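Type ii site-specific deoxyribonuclease (Klebsiella pneumoniae, PDB 6EKR) is a Type IIP restriction endonuclease of the PD-(D/E)xK nuclease class that probably cleaves DNA at specific sequences. Local coordinates at residues A[229-234]-A[263-268]; A[71-76]-A[107-112]; A[177-182]-A[192-197]; A[225-230]-A[284-289]; A[208-213]-A[258-263]. The protein carries 2 engineered substitutions. All blocks are in the same frame, centred on the assembly; numbering follows the deposited sequence.

Contact 1: residues A[229-234]-A[263-268]; sequences ISETQQ and MYYCDI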
# COMPACT_ATOMS: atom_id res chain seq x y z
N ILE A 229 2.45 1.26 -17.31
CA ILE A 229 2.42 2.24 -18.37
C ILE A 229 3.54 3.25 -18.17
O ILE A 229 4.33 3.51 -19.08
CB ILE A 229 1.02 2.96 -18.47
CG1 ILE A 229 -0.09 1.95 -18.82
CG2 ILE A 229 1.05 4.14 -19.45
CD1 ILE A 229 0.21 1.06 -19.99
N SER A 230 3.62 3.81 -16.97
CA SER A 230 4.65 4.79 -16.66
C SER A 230 4.93 4.79 -15.16
O SER A 230 4.53 3.88 -14.44
CB SER A 230 4.22 6.19 -17.12
OG SER A 230 3.29 6.78 -16.21
N GLU A 231 5.65 5.82 -14.72
CA GLU A 231 5.77 6.17 -13.32
C GLU A 231 5.68 7.68 -13.22
O GLU A 231 6.19 8.27 -12.28
CB GLU A 231 7.09 5.67 -12.73
CG GLU A 231 7.20 4.17 -12.57
CD GLU A 231 6.12 3.57 -11.69
OE1 GLU A 231 5.44 4.31 -10.95
OE2 GLU A 231 5.95 2.33 -11.75
N THR A 232 5.02 8.28 -14.20
CA THR A 232 4.84 9.73 -14.25
C THR A 232 3.94 10.23 -13.13
O THR A 232 3.01 9.55 -12.70
CB THR A 232 4.23 10.19 -15.58
OG1 THR A 232 2.96 9.56 -15.78
CG2 THR A 232 5.15 9.87 -16.74
N GLN A 233 4.24 11.43 -12.66
CA GLN A 233 3.36 12.12 -11.76
C GLN A 233 3.20 13.55 -12.23
O GLN A 233 4.18 14.22 -12.57
CB GLN A 233 3.89 12.11 -10.33
CG GLN A 233 2.85 12.55 -9.30
CD GLN A 233 3.44 12.76 -7.93
OE1 GLN A 233 4.38 13.55 -7.75
NE2 GLN A 233 2.89 12.06 -6.93
N GLN A 234 1.95 13.99 -12.27
CA GLN A 234 1.63 15.34 -12.69
C GLN A 234 1.82 16.30 -11.53
O GLN A 234 1.45 16.01 -10.39
CB GLN A 234 0.18 15.40 -13.18
CG GLN A 234 -0.10 16.61 -14.04
CD GLN A 234 -1.16 16.33 -15.09
OE1 GLN A 234 -2.31 16.04 -14.77
NE2 GLN A 234 -0.77 16.41 -16.36
N MSE A 263 10.40 -6.22 -15.41
CA MSE A 263 9.61 -5.01 -15.22
C MSE A 263 9.43 -4.33 -16.57
O MSE A 263 10.41 -4.08 -17.28
CB MSE A 263 10.34 -4.06 -14.28
CG MSE A 263 9.89 -4.13 -12.83
SE MSE A 263 10.99 -2.94 -11.72
CE MSE A 263 11.34 -1.52 -13.03
N TYR A 264 8.19 -4.02 -16.92
CA TYR A 264 7.92 -3.50 -18.26
C TYR A 264 7.13 -2.20 -18.21
O TYR A 264 6.19 -2.06 -17.42
CB TYR A 264 7.22 -4.58 -19.10
CG TYR A 264 8.00 -5.89 -19.16
CD1 TYR A 264 8.84 -6.17 -20.23
CD2 TYR A 264 7.89 -6.84 -18.15
CE1 TYR A 264 9.55 -7.36 -20.29
CE2 TYR A 264 8.60 -8.02 -18.20
CZ TYR A 264 9.43 -8.28 -19.27
OH TYR A 264 10.13 -9.45 -19.33
N TYR A 265 7.53 -1.26 -19.06
CA TYR A 265 6.87 0.03 -19.15
C TYR A 265 6.71 0.45 -20.60
O TYR A 265 7.55 0.15 -21.43
CB TYR A 265 7.68 1.11 -18.45
CG TYR A 265 7.74 1.02 -16.94
CD1 TYR A 265 6.79 1.66 -16.14
CD2 TYR A 265 8.77 0.32 -16.32
CE1 TYR A 265 6.86 1.58 -14.75
CE2 TYR A 265 8.85 0.23 -14.94
CZ TYR A 265 7.90 0.86 -14.16
OH TYR A 265 8.00 0.77 -12.79
N CYS A 266 5.62 1.15 -20.88
CA CYS A 266 5.48 1.83 -22.14
C CYS A 266 6.42 3.01 -22.11
O CYS A 266 7.14 3.28 -23.07
CB CYS A 266 4.06 2.35 -22.30
SG CYS A 266 2.95 1.14 -22.94
N ASP A 267 6.40 3.70 -20.98
CA ASP A 267 7.19 4.89 -20.76
C ASP A 267 8.09 4.58 -19.58
O ASP A 267 7.74 4.83 -18.44
CB ASP A 267 6.24 6.05 -20.47
CG ASP A 267 6.95 7.35 -20.15
OD1 ASP A 267 8.20 7.43 -20.22
OD2 ASP A 267 6.24 8.32 -19.83
N ILE A 268 9.26 4.01 -19.88
CA ILE A 268 10.22 3.63 -18.85
C ILE A 268 10.81 4.88 -18.23
O ILE A 268 11.35 5.73 -18.95
CB ILE A 268 11.36 2.76 -19.40
CG1 ILE A 268 10.82 1.47 -20.01
CG2 ILE A 268 12.32 2.41 -18.28
CD1 ILE A 268 11.72 0.85 -21.06
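Tyr-265 meets Glu-231 at the edge of its ring. Its OH donates a hydrogen bond of 2.8 Å to Glu-231 OE2. The carboxylate and ring planes are turned 74° apart, and the hydroxyl comes to OE2 on the anti side. Glu-231 bends at chi2 (-58°), which brings CD round toward the ring. Its CG lies 3.4 Å from Tyr-265 CE1. Ser-230 O sits at the same edge, 3.3 Å from Tyr-265 CE1. A backbone bond joins the two segments: Asp-267 N donates to Ile-229 O at 2.8 Å. Asp-267 CB packs on Ser-230 CB at 3.9 Å. The Asp-267 and Thr-232 side chains cross at about a right angle, with OD2 of the first 3.6 Å from CG2 of the second. Ser-230 OG and Thr-232 OG1 share a hydrogen bond. On the apolar side, Ile-229 CD1 touches Cys-266 SG and both residues pack on Tyr-112. Glu-231 OE2 also bonds Thr-199 OG1, and Asp-267 OD2 bonds Tyr-56 OH. Arg-200 is a long, weak ion partner of Glu-231, and Arg-70 of Asp-267. Both buried carboxylates are therefore fixed in direction largely by hydroxyl groups.

Contact 2: residues A[71-76]-A[107-112]; sequences DDLFIT and ANKIIY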
# COMPACT_ATOMS: atom_id res chain seq x y z
N ASP A 71 3.70 12.32 -26.25
CA ASP A 71 3.24 12.59 -27.61
C ASP A 71 3.96 11.74 -28.65
O ASP A 71 3.38 11.34 -29.66
CB ASP A 71 3.46 14.05 -27.94
CG ASP A 71 2.96 14.41 -29.32
OD1 ASP A 71 1.89 15.03 -29.39
OD2 ASP A 71 3.62 14.05 -30.32
N ASP A 72 5.24 11.49 -28.39
CA ASP A 72 6.04 10.66 -29.25
C ASP A 72 5.61 9.19 -29.20
O ASP A 72 6.14 8.37 -29.94
CB ASP A 72 7.51 10.78 -28.84
CG ASP A 72 7.84 9.93 -27.64
OD1 ASP A 72 7.62 10.37 -26.49
OD2 ASP A 72 8.32 8.80 -27.86
N LEU A 73 4.65 8.87 -28.32
CA LEU A 73 4.23 7.49 -28.06
C LEU A 73 2.74 7.28 -28.38
O LEU A 73 2.35 6.25 -28.92
CB LEU A 73 4.54 7.14 -26.60
CG LEU A 73 5.21 5.80 -26.25
CD1 LEU A 73 6.50 5.55 -27.03
CD2 LEU A 73 5.47 5.71 -24.74
N PHE A 74 1.93 8.28 -28.04
CA PHE A 74 0.49 8.26 -28.30
C PHE A 74 0.24 8.53 -29.77
O PHE A 74 0.79 9.48 -30.32
CB PHE A 74 -0.16 9.37 -27.48
CG PHE A 74 -1.63 9.19 -27.23
CD1 PHE A 74 -2.10 8.79 -25.98
CD2 PHE A 74 -2.57 9.46 -28.24
CE1 PHE A 74 -3.46 8.65 -25.73
CE2 PHE A 74 -3.93 9.31 -28.00
CZ PHE A 74 -4.37 8.91 -26.76
N ILE A 75 -0.59 7.71 -30.42
CA ILE A 75 -0.93 7.95 -31.82
C ILE A 75 -2.18 8.82 -31.92
O ILE A 75 -3.30 8.34 -31.80
CB ILE A 75 -1.08 6.62 -32.62
CG1 ILE A 75 0.24 5.83 -32.57
CG2 ILE A 75 -1.48 6.89 -34.06
CD1 ILE A 75 0.11 4.34 -32.92
N THR A 76 -1.98 10.12 -32.14
CA THR A 76 -3.11 11.06 -32.18
C THR A 76 -3.84 11.16 -33.53
O THR A 76 -4.61 12.11 -33.75
CB THR A 76 -2.69 12.48 -31.72
OG1 THR A 76 -1.49 12.86 -32.41
CG2 THR A 76 -2.44 12.51 -30.23
N ALA A 107 4.00 -2.19 -31.14
CA ALA A 107 3.26 -2.90 -30.10
C ALA A 107 3.21 -2.01 -28.86
O ALA A 107 2.13 -1.79 -28.27
CB ALA A 107 3.90 -4.23 -29.78
N ASN A 108 4.36 -1.45 -28.50
CA ASN A 108 4.46 -0.53 -27.39
C ASN A 108 3.56 0.67 -27.59
O ASN A 108 2.79 1.02 -26.70
CB ASN A 108 5.89 -0.09 -27.19
CG ASN A 108 6.14 0.41 -25.79
OD1 ASN A 108 5.99 -0.34 -24.83
ND2 ASN A 108 6.54 1.67 -25.67
N LYS A 109 3.65 1.29 -28.76
CA LYS A 109 2.88 2.49 -29.04
C LYS A 109 1.38 2.22 -29.09
O LYS A 109 0.56 3.07 -28.69
CB LYS A 109 3.33 3.13 -30.36
CG LYS A 109 4.54 4.03 -30.24
CD LYS A 109 4.71 4.91 -31.47
CE LYS A 109 6.03 5.68 -31.42
NZ LYS A 109 6.05 6.96 -32.22
N ILE A 110 1.01 1.04 -29.60
CA ILE A 110 -0.40 0.64 -29.69
C ILE A 110 -0.95 0.42 -28.28
O ILE A 110 -1.96 1.01 -27.91
CB ILE A 110 -0.61 -0.63 -30.60
CG1 ILE A 110 -0.43 -0.32 -32.10
CG2 ILE A 110 -1.98 -1.26 -30.37
CD1 ILE A 110 -1.27 0.81 -32.66
N ILE A 111 -0.27 -0.42 -27.49
CA ILE A 111 -0.72 -0.67 -26.13
C ILE A 111 -0.86 0.67 -25.39
O ILE A 111 -1.89 0.94 -24.79
CB ILE A 111 0.22 -1.63 -25.37
CG1 ILE A 111 0.08 -3.04 -25.93
CG2 ILE A 111 -0.10 -1.65 -23.89
CD1 ILE A 111 1.32 -3.90 -25.74
N TYR A 112 0.18 1.50 -25.48
CA TYR A 112 0.19 2.81 -24.82
C TYR A 112 -1.05 3.61 -25.17
O TYR A 112 -1.78 4.06 -24.29
CB TYR A 112 1.45 3.61 -25.18
CG TYR A 112 1.61 4.90 -24.41
CD1 TYR A 112 2.04 4.89 -23.08
CD2 TYR A 112 1.35 6.13 -25.00
CE1 TYR A 112 2.20 6.06 -22.36
CE2 TYR A 112 1.49 7.33 -24.28
CZ TYR A 112 1.92 7.27 -22.96
OH TYR A 112 2.10 8.43 -22.23
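Leu-73 lies over one face of the Tyr-112 ring. Its CD2 is 3.9 Å from the ring centroid and 9° off the normal, a CH-pi contact. Leu-73 CB adds a contact of 3.7 Å to Tyr-112 CD2. With CG anti to the backbone N (chi1 -173°), the Tyr-112 side chain extends from the helix to the loop, under Leu-73. Phe-74 CB touches Tyr-112 CE2 at 4.1 Å. This is the tight, buried part of the contact. Tyr-112 OH continues past it to a hydrogen bond with Arg-70 N. Further along, Ile-75 CD1 meets Ile-110 CD1 at 3.8 Å, and Ile-110 also packs on phenylalanines of helix 78-91. The looser side is formed by Lys-109 and Asp-72, both partly exposed. Lys-109 is extended beyond CG and runs past Leu-73 O, which lies 3.4 Å from its CG. At the tip, Lys-109 NZ donates to Asp-72 O at 2.7 Å, tilted 31° from the carbonyl plane. The Asp-72 carboxylate does not touch this ammonium group; its OD1 forms a salt bridge with Arg-70. This is loop-on-helix packing: the connection between strand 64-65 and helix 78-91 lies against the side of helix 101-125.

Contact 3: residues A[177-182]-A[192-197]; sequences STDIVI and VIPLKI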
# COMPACT_ATOMS: atom_id res chain seq x y z
N SER A 177 -6.90 -5.22 -7.14
CA SER A 177 -5.82 -5.98 -7.74
C SER A 177 -6.20 -6.66 -9.07
O SER A 177 -7.15 -7.45 -9.14
CB SER A 177 -5.26 -6.97 -6.73
OG SER A 177 -4.05 -7.53 -7.22
N THR A 178 -5.44 -6.33 -10.11
CA THR A 178 -5.62 -6.91 -11.44
C THR A 178 -4.36 -7.68 -11.81
O THR A 178 -3.35 -7.08 -12.20
CB THR A 178 -5.92 -5.82 -12.52
OG1 THR A 178 -4.81 -4.91 -12.61
CG2 THR A 178 -7.19 -5.04 -12.19
N ASP A 179 -4.41 -9.01 -11.66
CA ASP A 179 -3.30 -9.89 -12.00
C ASP A 179 -3.78 -10.90 -13.00
O ASP A 179 -4.88 -11.41 -12.85
CB ASP A 179 -2.81 -10.64 -10.76
CG ASP A 179 -2.07 -9.75 -9.78
OD1 ASP A 179 -1.82 -8.56 -10.08
OD2 ASP A 179 -1.72 -10.26 -8.69
N ILE A 180 -2.98 -11.21 -14.02
CA ILE A 180 -3.33 -12.24 -15.02
C ILE A 180 -2.48 -13.48 -14.82
O ILE A 180 -1.27 -13.40 -14.73
CB ILE A 180 -3.20 -11.74 -16.49
CG1 ILE A 180 -4.33 -10.76 -16.83
CG2 ILE A 180 -3.24 -12.91 -17.46
CD1 ILE A 180 -4.16 -10.01 -18.13
N VAL A 181 -3.13 -14.63 -14.75
CA VAL A 181 -2.44 -15.90 -14.66
C VAL A 181 -2.59 -16.65 -15.97
O VAL A 181 -3.70 -16.91 -16.43
CB VAL A 181 -2.96 -16.76 -13.47
CG1 VAL A 181 -2.12 -18.03 -13.30
CG2 VAL A 181 -2.95 -15.96 -12.18
N ILE A 182 -1.46 -16.98 -16.59
CA ILE A 182 -1.44 -17.85 -17.75
C ILE A 182 -0.62 -19.08 -17.40
O ILE A 182 0.56 -18.96 -17.08
CB ILE A 182 -0.82 -17.18 -18.98
CG1 ILE A 182 -1.53 -15.86 -19.28
CG2 ILE A 182 -0.90 -18.11 -20.16
CD1 ILE A 182 -0.84 -14.98 -20.29
N VAL A 192 2.47 -14.88 -13.89
CA VAL A 192 1.55 -14.04 -13.16
C VAL A 192 1.86 -12.61 -13.54
O VAL A 192 2.96 -12.12 -13.27
CB VAL A 192 1.72 -14.21 -11.65
CG1 VAL A 192 0.79 -13.28 -10.91
CG2 VAL A 192 1.45 -15.65 -11.24
N ILE A 193 0.90 -11.95 -14.19
CA ILE A 193 1.12 -10.60 -14.69
C ILE A 193 0.35 -9.54 -13.89
O ILE A 193 -0.83 -9.29 -14.15
CB ILE A 193 0.83 -10.51 -16.20
CG1 ILE A 193 1.65 -11.58 -16.94
CG2 ILE A 193 1.13 -9.10 -16.71
CD1 ILE A 193 1.03 -12.07 -18.23
N PRO A 194 1.02 -8.93 -12.89
CA PRO A 194 0.40 -7.83 -12.18
C PRO A 194 0.37 -6.59 -13.06
O PRO A 194 1.41 -6.14 -13.54
CB PRO A 194 1.34 -7.61 -10.98
CG PRO A 194 2.26 -8.78 -10.97
CD PRO A 194 2.36 -9.22 -12.37
N LEU A 195 -0.82 -6.04 -13.26
CA LEU A 195 -0.97 -4.87 -14.10
C LEU A 195 -1.28 -3.67 -13.24
O LEU A 195 -2.10 -3.77 -12.33
CB LEU A 195 -2.08 -5.11 -15.12
CG LEU A 195 -1.72 -6.29 -16.02
CD1 LEU A 195 -2.74 -7.41 -15.90
CD2 LEU A 195 -1.54 -5.84 -17.45
N LYS A 196 -0.59 -2.56 -13.52
CA LYS A 196 -0.79 -1.28 -12.87
C LYS A 196 -0.36 -0.19 -13.84
O LYS A 196 0.69 -0.31 -14.46
CB LYS A 196 0.07 -1.15 -11.62
CG LYS A 196 -0.23 -2.13 -10.51
CD LYS A 196 0.83 -2.07 -9.42
CE LYS A 196 0.95 -3.41 -8.73
NZ LYS A 196 -0.41 -4.02 -8.58
N ILE A 197 -1.15 0.88 -13.95
CA ILE A 197 -0.80 2.01 -14.79
C ILE A 197 0.48 2.64 -14.24
O ILE A 197 1.47 2.79 -14.97
CB ILE A 197 -1.95 3.07 -14.91
CG1 ILE A 197 -3.29 2.42 -15.26
CG2 ILE A 197 -1.60 4.16 -15.94
CD1 ILE A 197 -3.35 1.73 -16.59
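Ile-180 overlaps Leu-195, its CD1 lying 3.7 Å from Leu-195 CD1. Ile-180 is in, and Leu-195 just follows, the antiparallel beta hairpin of strands 179-183 and 190-194, at one side of the mixed sheet in this PD-(D/E)xK nuclease. In this family the acidic and lysine motif residues are usually carried on such a hairpin. Ile-180 and Ile-193 form a hydrogen-bonded pair. Ile-180 N donates to Ile-193 O at 2.9 Å. Ile-193 N donates back to Ile-180 O at 2.7 Å. Their side chains point to the same face of the sheet. There Ile-193 packs on Leu-145 of helix 132-148 and on Phe-289 and Ile-293 of helix 286-298. Leu-195, for its part, reaches Met-141. Asp-179 and Pro-194 follow as a non-hydrogen-bonded pair, so the missing N-H of the proline costs no bond within the hairpin. They lie on the other face, with Val-181 and Val-192. Asp-179 OD1 comes 3.4 Å from Pro-194 CB. Asp-179 OD2 lies close to the side-chain amide of Gln-209. The pairing is extended by Leu-195 N, which donates to Thr-178 O with an angle of 171° at the hydrogen. At the other end, Ile-182 CD1 touches Ile-193 CD1 at 4.0 Å.

Contact 4: residues A[225-230]-A[284-289]; sequences FLACIS and RTMGDF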
# COMPACT_ATOMS: atom_id res chain seq x y z
N PHE A 225 5.93 -11.29 -14.08
CA PHE A 225 6.36 -10.24 -14.98
C PHE A 225 5.45 -9.07 -14.73
O PHE A 225 4.23 -9.20 -14.81
CB PHE A 225 6.21 -10.66 -16.43
CG PHE A 225 6.97 -11.90 -16.80
CD1 PHE A 225 8.05 -11.81 -17.67
CD2 PHE A 225 6.58 -13.15 -16.33
CE1 PHE A 225 8.75 -12.96 -18.06
CE2 PHE A 225 7.27 -14.29 -16.70
CZ PHE A 225 8.36 -14.20 -17.58
N LEU A 226 6.05 -7.92 -14.45
CA LEU A 226 5.30 -6.73 -14.09
C LEU A 226 5.08 -5.80 -15.27
O LEU A 226 6.04 -5.34 -15.89
CB LEU A 226 6.04 -6.01 -12.96
CG LEU A 226 5.40 -4.83 -12.22
CD1 LEU A 226 3.94 -5.09 -11.91
CD2 LEU A 226 6.18 -4.59 -10.94
N ALA A 227 3.82 -5.52 -15.57
CA ALA A 227 3.45 -4.64 -16.69
C ALA A 227 2.87 -3.31 -16.21
O ALA A 227 1.89 -3.30 -15.47
CB ALA A 227 2.46 -5.33 -17.61
N CYS A 228 3.48 -2.21 -16.64
CA CYS A 228 3.02 -0.87 -16.29
C CYS A 228 2.95 0.04 -17.50
O CYS A 228 3.34 -0.35 -18.60
CB CYS A 228 3.95 -0.26 -15.24
SG CYS A 228 4.03 -1.19 -13.71
N ILE A 229 2.45 1.26 -17.31
CA ILE A 229 2.42 2.24 -18.37
C ILE A 229 3.54 3.25 -18.17
O ILE A 229 4.33 3.51 -19.08
CB ILE A 229 1.02 2.96 -18.47
CG1 ILE A 229 -0.09 1.95 -18.82
CG2 ILE A 229 1.05 4.14 -19.45
CD1 ILE A 229 0.21 1.06 -19.99
N SER A 230 3.62 3.81 -16.97
CA SER A 230 4.65 4.79 -16.66
C SER A 230 4.93 4.79 -15.16
O SER A 230 4.53 3.88 -14.44
CB SER A 230 4.22 6.19 -17.12
OG SER A 230 3.29 6.78 -16.21
N ARG A 284 12.36 -3.75 -19.23
CA ARG A 284 12.18 -3.70 -20.68
C ARG A 284 10.90 -2.95 -21.06
O ARG A 284 10.41 -2.13 -20.30
CB ARG A 284 12.25 -5.12 -21.29
CG ARG A 284 13.44 -5.98 -20.86
CD ARG A 284 13.84 -6.93 -21.99
NE ARG A 284 14.82 -7.95 -21.59
CZ ARG A 284 14.51 -9.18 -21.18
NH1 ARG A 284 13.24 -9.56 -21.10
NH2 ARG A 284 15.46 -10.04 -20.84
N THR A 285 10.35 -3.24 -22.24
CA THR A 285 9.30 -2.42 -22.84
C THR A 285 8.02 -3.25 -22.94
O THR A 285 8.07 -4.47 -22.80
CB THR A 285 9.78 -1.94 -24.23
OG1 THR A 285 10.80 -0.95 -24.04
CG2 THR A 285 8.70 -1.29 -24.99
N MSE A 286 6.87 -2.60 -23.17
CA MSE A 286 5.61 -3.35 -23.32
C MSE A 286 5.57 -4.15 -24.62
O MSE A 286 4.94 -5.20 -24.69
CB MSE A 286 4.37 -2.46 -23.19
CG MSE A 286 3.93 -2.19 -21.74
SE MSE A 286 3.81 -3.79 -20.61
CE MSE A 286 2.41 -4.74 -21.58
N GLY A 287 6.26 -3.65 -25.65
CA GLY A 287 6.56 -4.43 -26.85
C GLY A 287 7.51 -5.59 -26.56
O GLY A 287 7.31 -6.70 -27.06
N ASP A 288 8.55 -5.35 -25.75
CA ASP A 288 9.45 -6.42 -25.31
C ASP A 288 8.72 -7.44 -24.44
O ASP A 288 9.06 -8.63 -24.44
CB ASP A 288 10.65 -5.87 -24.54
CG ASP A 288 11.59 -5.02 -25.41
OD1 ASP A 288 11.59 -5.18 -26.66
OD2 ASP A 288 12.34 -4.21 -24.82
N PHE A 289 7.74 -6.94 -23.68
CA PHE A 289 6.89 -7.77 -22.83
C PHE A 289 6.26 -8.92 -23.59
O PHE A 289 6.29 -10.05 -23.12
CB PHE A 289 5.79 -6.93 -22.17
CG PHE A 289 4.81 -7.75 -21.36
CD1 PHE A 289 5.10 -8.10 -20.05
CD2 PHE A 289 3.61 -8.16 -21.92
CE1 PHE A 289 4.20 -8.85 -19.30
CE2 PHE A 289 2.71 -8.92 -21.18
CZ PHE A 289 3.01 -9.27 -19.87
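Met-286, a selenomethionine, rests its SE 3.6 Å from Ala-227 CB. Its chain bends at chi2 and again at chi3 (-63°), and the second bend sets CE beside the same methyl, 4.0 Å from Ala-227 CB. Met-286 CG also touches the backbone of the residue after Ala-227, 3.7 Å from Cys-228 O. Phe-289 is buried to the same extent. With CG anti to the backbone N (chi1 175°), its side chain is carried toward strand 222-227, and ring carbon CE1 makes the contacts. Phe-289 CE1 lies 3.9 Å from Phe-225 CB and 4.3 Å from Ala-227 CB. Ala-227 is thus shared by the two large side chains, and Phe-225 adds its CB on the Phe-289 side. Strand 222-227 is the middle strand of the five-stranded mixed sheet, and strand 283-285 is at one edge. The chain passes from that edge strand directly into helix 286-298, which packs on the sheet. Phe-289 stacks edge-to-face with Tyr-264 of the strand in between and touches Ile-193 of strand 190-194. Thr-285 is the N-cap residue, but its side chain makes no capping bond. Its carbonyl begins the helix, with Phe-289 N donating to Thr-285 O at 2.6 Å. Asn-108 OD1, from helix 101-125, accepts weak hydrogen bonds from Met-286 N and Gly-287 N.

Contact 5: residues A[208-213]-A[258-263]; sequences AQQRIL and SSLSGM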
# COMPACT_ATOMS: atom_id res chain seq x y z
N ALA A 208 5.94 -9.47 -2.75
CA ALA A 208 5.35 -10.27 -1.68
C ALA A 208 4.57 -11.47 -2.22
O ALA A 208 4.70 -12.59 -1.71
CB ALA A 208 4.45 -9.42 -0.84
N GLN A 209 3.78 -11.24 -3.27
CA GLN A 209 3.01 -12.31 -3.89
C GLN A 209 3.90 -13.41 -4.46
O GLN A 209 3.59 -14.60 -4.33
CB GLN A 209 2.09 -11.74 -4.96
CG GLN A 209 1.14 -12.74 -5.54
CD GLN A 209 0.27 -12.15 -6.62
OE1 GLN A 209 -0.94 -12.38 -6.65
NE2 GLN A 209 0.88 -11.37 -7.52
N GLN A 210 5.01 -13.01 -5.09
CA GLN A 210 5.96 -13.96 -5.68
C GLN A 210 6.56 -14.85 -4.60
O GLN A 210 6.60 -16.08 -4.74
CB GLN A 210 7.05 -13.21 -6.45
CG GLN A 210 8.05 -14.09 -7.20
CD GLN A 210 7.42 -15.25 -7.95
OE1 GLN A 210 7.79 -16.40 -7.72
NE2 GLN A 210 6.47 -14.96 -8.84
N ARG A 211 7.02 -14.21 -3.52
CA ARG A 211 7.50 -14.89 -2.33
C ARG A 211 6.50 -15.94 -1.84
O ARG A 211 6.86 -17.11 -1.65
CB ARG A 211 7.77 -13.87 -1.24
CG ARG A 211 7.95 -14.45 0.16
CD ARG A 211 9.29 -15.11 0.32
NE ARG A 211 9.30 -16.45 -0.26
CZ ARG A 211 10.30 -17.32 -0.15
NH1 ARG A 211 11.38 -17.00 0.56
NH2 ARG A 211 10.20 -18.52 -0.72
N ILE A 212 5.25 -15.52 -1.66
CA ILE A 212 4.21 -16.40 -1.15
C ILE A 212 4.01 -17.61 -2.06
O ILE A 212 3.93 -18.73 -1.57
CB ILE A 212 2.89 -15.64 -0.87
CG1 ILE A 212 3.05 -14.77 0.38
CG2 ILE A 212 1.71 -16.61 -0.69
CD1 ILE A 212 2.20 -13.51 0.36
N LEU A 213 3.97 -17.38 -3.37
CA LEU A 213 3.79 -18.48 -4.32
C LEU A 213 4.98 -19.45 -4.35
O LEU A 213 4.79 -20.65 -4.57
CB LEU A 213 3.54 -17.94 -5.73
CG LEU A 213 2.30 -17.09 -5.96
CD1 LEU A 213 2.55 -16.21 -7.17
CD2 LEU A 213 1.08 -17.94 -6.15
N SER A 258 12.10 -11.18 -2.94
CA SER A 258 11.71 -12.11 -3.99
C SER A 258 12.26 -11.67 -5.33
O SER A 258 12.58 -10.50 -5.52
CB SER A 258 10.19 -12.20 -4.07
OG SER A 258 9.79 -13.45 -4.59
N SER A 259 12.34 -12.59 -6.29
CA SER A 259 12.80 -12.25 -7.62
C SER A 259 11.69 -12.29 -8.66
O SER A 259 10.98 -13.29 -8.78
CB SER A 259 13.96 -13.15 -8.02
OG SER A 259 13.63 -14.49 -7.74
N LEU A 260 11.53 -11.20 -9.40
CA LEU A 260 10.62 -11.14 -10.54
C LEU A 260 11.42 -11.25 -11.83
O LEU A 260 12.59 -10.85 -11.88
CB LEU A 260 9.81 -9.85 -10.56
CG LEU A 260 9.12 -9.36 -9.30
CD1 LEU A 260 8.35 -8.10 -9.63
CD2 LEU A 260 8.20 -10.41 -8.70
N SER A 261 10.78 -11.79 -12.86
CA SER A 261 11.44 -12.04 -14.12
C SER A 261 11.70 -10.77 -14.90
O SER A 261 12.67 -10.68 -15.66
CB SER A 261 10.61 -13.00 -14.95
OG SER A 261 10.49 -14.22 -14.25
N GLY A 262 10.85 -9.77 -14.71
CA GLY A 262 11.00 -8.53 -15.44
C GLY A 262 10.04 -7.44 -15.02
O GLY A 262 9.02 -7.70 -14.37
N MSE A 263 10.40 -6.22 -15.41
CA MSE A 263 9.61 -5.01 -15.22
C MSE A 263 9.43 -4.33 -16.57
O MSE A 263 10.41 -4.08 -17.28
CB MSE A 263 10.34 -4.06 -14.28
CG MSE A 263 9.89 -4.13 -12.83
SE MSE A 263 10.99 -2.94 -11.72
CE MSE A 263 11.34 -1.52 -13.03
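Ser-258 turns its side chain to helix 204-217 and meets Gln-210 and Arg-211. It lies in the short link between helix 247-257 and strand 262-265, so the contact joins a helix-to-strand connection of the alpha/beta fold to a neighbouring helix. Ser-258 OG is anti to its own backbone N (chi1 -154°). This sets it 3.2 Å from Gln-210 CG, and 3.9 Å from Arg-211 CB. Arg-211 N is also near this hydroxyl, but the angle is too poor for a hydrogen bond. The second subunit is near here: Arg-211 packs on Leu-257 of that subunit, and the NH1 atoms of the two Arg-211 copies come close, two like charges close together. Ser-259 points its side chain away from the helix and takes part through its backbone, its O lying 3.4 Å from Gln-210 CG. Leu-260 comes next. Its CD2 packs 3.8 Å from Gln-210 CB. The leucine also touches Phe-207 of helix 204-217 and Ser-224 of strand 222-227. Gln-210 is therefore held along its aliphatic part, CB and CG, by three successive residues. From Ser-261 the link leaves the helix and joins the mixed sheet, running parallel to strand 222-227. There Gly-262 O is the probable hydrogen-bond acceptor of Leu-226 N.

Contact 2 closes first along the chain and contact 3 follows. Contact 5 opens next, at 208-213, and then contacts 4 and 1 start from overlapping residues within 225-234. Contact 5 crosses both. Contacts 1, 3, 4 and 5 all reach the five-stranded mixed sheet. Contact 4 is the most central, with its centre about 7 Å from that of the chain. The centres of contacts 1 and 4 are about 9 Å apart. Contacts 1 and 5 both use strand 262-265. Contact 2 is joined to contact 1 through Asn-108 and Tyr-112. Contacts 2 and 5 are about 28 Å apart between centres, on opposite sides of the chain's centre. The sheet thus connects the helix 101-125 side to the region beside the second subunit.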